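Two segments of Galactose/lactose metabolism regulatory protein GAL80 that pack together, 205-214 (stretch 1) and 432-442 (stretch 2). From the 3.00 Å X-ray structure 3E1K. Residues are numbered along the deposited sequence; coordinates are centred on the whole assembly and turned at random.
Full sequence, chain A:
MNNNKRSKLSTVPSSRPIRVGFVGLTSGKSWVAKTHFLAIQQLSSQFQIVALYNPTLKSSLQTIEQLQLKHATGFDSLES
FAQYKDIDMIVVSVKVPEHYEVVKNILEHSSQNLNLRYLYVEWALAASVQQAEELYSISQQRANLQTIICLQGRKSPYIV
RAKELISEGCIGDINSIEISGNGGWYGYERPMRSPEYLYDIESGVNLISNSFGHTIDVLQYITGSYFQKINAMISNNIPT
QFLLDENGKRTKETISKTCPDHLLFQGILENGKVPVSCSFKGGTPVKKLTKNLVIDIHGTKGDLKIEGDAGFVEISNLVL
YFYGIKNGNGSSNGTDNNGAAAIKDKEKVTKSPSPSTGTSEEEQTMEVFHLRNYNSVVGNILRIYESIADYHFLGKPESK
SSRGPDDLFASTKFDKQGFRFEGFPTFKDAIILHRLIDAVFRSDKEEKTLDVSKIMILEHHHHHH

Stretch 1 205-214: VNLISNSFGH
Stretch 2 (432-442) ILHRLIDAVFR

Stretch 2 (432-442) is helical throughout. In stretch 1 (205-214), V205 and N206 are extended, L207 takes the N-cap position, and the chain becomes helical from I208, opening into a wider pi-type turn over 208-212, with F212 N bonded to L207 O at 2.9 Å and G213 N to I208 O at a very short 2.4 Å. The two helix axes approach to 10.4 Å, with 113° between their N-to-C directions. Their register is set by G213 CA to L433 CA at 6.7 Å and S209 CA to I437 CA at 6.6 Å. No hydrogen bond crosses the contact, which buries 350 Å² in total and rests on apolar packing.

L433 (t, p) points toward stretch 1 and brings its CD1 to 3.3 Å from G213 O. L436 also points toward stretch 1, but its CD2 stops 5.9 Å from F212 CE2. One turn after L433, I437 (chi1 m, chi2 137°) occupies the centre. Its CG2 meets I208 CG2 at 3.8 Å, while its CD1 lies 4.2 Å from G213 CA and 4.1 Å from S209 O. The glycine suits this place: a CB there would come tightly to 3.4 Å from I437 CD1 and would clash with S209 O of its own helix.

V440 (t) returns to the contact, its CG1 4.2 Å from I208 CG2, so I208 (chi1 m, chi2 117°) packs against both branched neighbours. L433, I437 and V440 are buried and face stretch 1, where apolar side chains fit. F441 (m, chi2 106°), partly exposed, leaves its backbone sideways, but its long side chain lets the ring reach N206 obliquely, with CZ 3.7 Å from N206 ND2. I208 CD1 is modelled too close to this ring to define their spacing. N206 (chi1 p, chi2 40°) is anchored within stretch 1, its OD1 accepting S209 N at 2.8 Å and its O accepting S209 OG at 2.8 Å.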

# COMPACT_ATOMS: atom_id res chain seq x y z
N VAL A 205 -18.94 -5.56 13.83
CA VAL A 205 -18.73 -4.23 13.34
C VAL A 205 -17.37 -3.73 13.74
O VAL A 205 -17.00 -3.69 14.90
CB VAL A 205 -19.95 -3.36 13.53
CG1 VAL A 205 -19.66 -1.94 13.01
CG2 VAL A 205 -21.11 -3.92 12.77
N ASN A 206 -16.66 -3.43 12.66
CA ASN A 206 -15.28 -2.98 12.70
C ASN A 206 -14.79 -2.51 11.29
O ASN A 206 -15.50 -2.51 10.25
CB ASN A 206 -14.45 -4.21 13.03
CG ASN A 206 -14.56 -5.21 11.91
OD1 ASN A 206 -14.56 -4.81 10.74
ND2 ASN A 206 -14.74 -6.48 12.22
N LEU A 207 -13.54 -2.07 11.33
CA LEU A 207 -12.82 -1.53 10.18
C LEU A 207 -13.21 -2.20 8.86
O LEU A 207 -13.91 -1.66 8.02
CB LEU A 207 -11.30 -1.69 10.44
CG LEU A 207 -10.19 -0.89 9.76
CD1 LEU A 207 -10.24 0.56 10.06
CD2 LEU A 207 -8.89 -1.48 10.31
N ILE A 208 -12.74 -3.42 8.74
CA ILE A 208 -12.91 -4.21 7.55
C ILE A 208 -14.33 -4.25 7.11
O ILE A 208 -14.72 -3.72 6.07
CB ILE A 208 -12.62 -5.65 7.90
CG1 ILE A 208 -11.32 -5.78 8.70
CG2 ILE A 208 -12.66 -6.55 6.66
CD1 ILE A 208 -11.57 -6.31 10.02
N SER A 209 -15.05 -4.95 7.97
CA SER A 209 -16.44 -5.24 7.74
C SER A 209 -17.10 -4.09 7.06
O SER A 209 -17.65 -4.22 5.97
CB SER A 209 -17.19 -5.56 9.05
OG SER A 209 -17.52 -4.38 9.76
N ASN A 210 -17.07 -3.01 7.81
CA ASN A 210 -17.76 -1.86 7.32
C ASN A 210 -16.85 -0.99 6.48
O ASN A 210 -16.68 -1.23 5.27
CB ASN A 210 -18.44 -1.14 8.47
CG ASN A 210 -19.12 0.08 8.00
OD1 ASN A 210 -18.42 1.03 7.63
ND2 ASN A 210 -20.48 0.06 7.96
N SER A 211 -16.26 -0.00 7.15
CA SER A 211 -15.37 0.85 6.37
C SER A 211 -14.61 0.42 5.10
O SER A 211 -14.70 1.00 4.01
CB SER A 211 -14.53 1.76 7.25
OG SER A 211 -15.21 2.05 8.46
N PHE A 212 -13.86 -0.68 5.28
CA PHE A 212 -13.12 -1.28 4.20
C PHE A 212 -14.07 -1.94 3.25
O PHE A 212 -14.09 -1.67 2.04
CB PHE A 212 -12.30 -2.42 4.76
CG PHE A 212 -11.58 -3.12 3.68
CD1 PHE A 212 -10.87 -2.33 2.79
CD2 PHE A 212 -11.65 -4.50 3.50
CE1 PHE A 212 -10.22 -2.89 1.74
CE2 PHE A 212 -11.01 -5.06 2.42
CZ PHE A 212 -10.27 -4.26 1.55
N GLY A 213 -14.87 -2.85 3.82
CA GLY A 213 -15.87 -3.51 3.02
C GLY A 213 -16.45 -2.51 2.02
O GLY A 213 -16.47 -2.77 0.81
N HIS A 214 -16.89 -1.39 2.58
CA HIS A 214 -17.48 -0.31 1.80
C HIS A 214 -16.56 0.11 0.67
O HIS A 214 -16.94 0.21 -0.50
CB HIS A 214 -17.63 0.94 2.68
CG HIS A 214 -19.01 1.10 3.26
ND1 HIS A 214 -20.08 1.56 2.53
CD2 HIS A 214 -19.49 0.80 4.49
CE1 HIS A 214 -21.17 1.53 3.28
NE2 HIS A 214 -20.84 1.09 4.47
N ILE A 432 -21.70 -11.15 -1.64
CA ILE A 432 -20.42 -11.35 -2.30
C ILE A 432 -19.40 -10.59 -1.47
O ILE A 432 -18.50 -11.22 -0.95
CB ILE A 432 -20.49 -10.77 -3.69
CG1 ILE A 432 -21.63 -11.45 -4.46
CG2 ILE A 432 -19.22 -10.99 -4.40
CD1 ILE A 432 -21.26 -11.86 -5.86
N LEU A 433 -19.61 -9.30 -1.21
CA LEU A 433 -18.73 -8.55 -0.31
C LEU A 433 -18.55 -9.36 0.98
O LEU A 433 -17.40 -9.70 1.36
CB LEU A 433 -19.38 -7.21 0.07
CG LEU A 433 -18.59 -6.23 0.90
CD1 LEU A 433 -17.34 -5.89 0.11
CD2 LEU A 433 -19.41 -4.98 1.04
N HIS A 434 -19.67 -9.58 1.66
CA HIS A 434 -19.69 -10.36 2.90
C HIS A 434 -18.79 -11.59 2.82
O HIS A 434 -17.90 -11.77 3.66
CB HIS A 434 -21.11 -10.83 3.16
CG HIS A 434 -21.70 -10.19 4.37
ND1 HIS A 434 -22.24 -8.93 4.39
CD2 HIS A 434 -21.76 -10.64 5.64
CE1 HIS A 434 -22.67 -8.65 5.60
NE2 HIS A 434 -22.41 -9.68 6.38
N ARG A 435 -19.08 -12.41 1.82
CA ARG A 435 -18.34 -13.62 1.55
C ARG A 435 -16.84 -13.36 1.49
O ARG A 435 -16.00 -13.99 2.15
CB ARG A 435 -18.79 -13.93 0.15
CG ARG A 435 -19.46 -15.23 0.09
CD ARG A 435 -20.78 -14.98 -0.52
NE ARG A 435 -21.43 -16.27 -0.65
CZ ARG A 435 -21.45 -16.97 -1.79
NH1 ARG A 435 -20.83 -16.49 -2.85
NH2 ARG A 435 -22.07 -18.14 -1.89
N LEU A 436 -16.55 -12.40 0.63
CA LEU A 436 -15.20 -11.97 0.45
C LEU A 436 -14.60 -11.43 1.77
O LEU A 436 -13.42 -11.52 1.95
CB LEU A 436 -15.18 -10.82 -0.53
CG LEU A 436 -13.97 -9.90 -0.39
CD1 LEU A 436 -12.78 -10.46 -1.10
CD2 LEU A 436 -14.22 -8.54 -1.02
N ILE A 437 -15.41 -10.83 2.62
CA ILE A 437 -14.83 -10.30 3.80
C ILE A 437 -14.42 -11.43 4.73
O ILE A 437 -13.33 -11.40 5.34
CB ILE A 437 -15.79 -9.34 4.46
CG1 ILE A 437 -15.84 -8.02 3.71
CG2 ILE A 437 -15.38 -9.10 5.88
CD1 ILE A 437 -17.21 -7.50 3.56
N ASP A 438 -15.23 -12.49 4.83
CA ASP A 438 -14.77 -13.58 5.66
C ASP A 438 -13.38 -13.96 5.20
O ASP A 438 -12.48 -14.28 5.98
CB ASP A 438 -15.59 -14.82 5.32
CG ASP A 438 -15.62 -15.85 6.48
OD1 ASP A 438 -15.45 -15.43 7.65
OD2 ASP A 438 -15.89 -17.05 6.21
N ALA A 439 -13.25 -14.02 3.88
CA ALA A 439 -12.00 -14.41 3.29
C ALA A 439 -10.88 -13.72 4.05
O ALA A 439 -10.08 -14.39 4.71
CB ALA A 439 -12.03 -13.92 1.86
N VAL A 440 -10.87 -12.39 3.93
CA VAL A 440 -9.93 -11.49 4.58
C VAL A 440 -9.66 -12.04 5.97
O VAL A 440 -8.52 -12.25 6.39
CB VAL A 440 -10.62 -10.16 4.81
CG1 VAL A 440 -9.66 -9.17 5.46
CG2 VAL A 440 -11.12 -9.67 3.48
N PHE A 441 -10.76 -12.24 6.68
CA PHE A 441 -10.65 -12.74 8.02
C PHE A 441 -9.95 -14.06 8.12
O PHE A 441 -8.97 -14.21 8.84
CB PHE A 441 -11.98 -12.74 8.74
CG PHE A 441 -12.26 -11.42 9.34
CD1 PHE A 441 -13.21 -10.57 8.79
CD2 PHE A 441 -11.45 -10.99 10.40
CE1 PHE A 441 -13.40 -9.36 9.34
CE2 PHE A 441 -11.68 -9.80 10.97
CZ PHE A 441 -12.68 -9.01 10.46
N ARG A 442 -10.48 -15.03 7.37
CA ARG A 442 -9.89 -16.36 7.36
C ARG A 442 -8.43 -16.27 6.93
O ARG A 442 -7.53 -16.91 7.48
CB ARG A 442 -10.68 -17.32 6.46
CG ARG A 442 -11.14 -18.59 7.17
CD ARG A 442 -11.69 -19.58 6.13
NE ARG A 442 -11.75 -19.00 4.79
CZ ARG A 442 -12.87 -18.93 4.07
NH1 ARG A 442 -14.00 -19.44 4.56
NH2 ARG A 442 -12.84 -18.38 2.84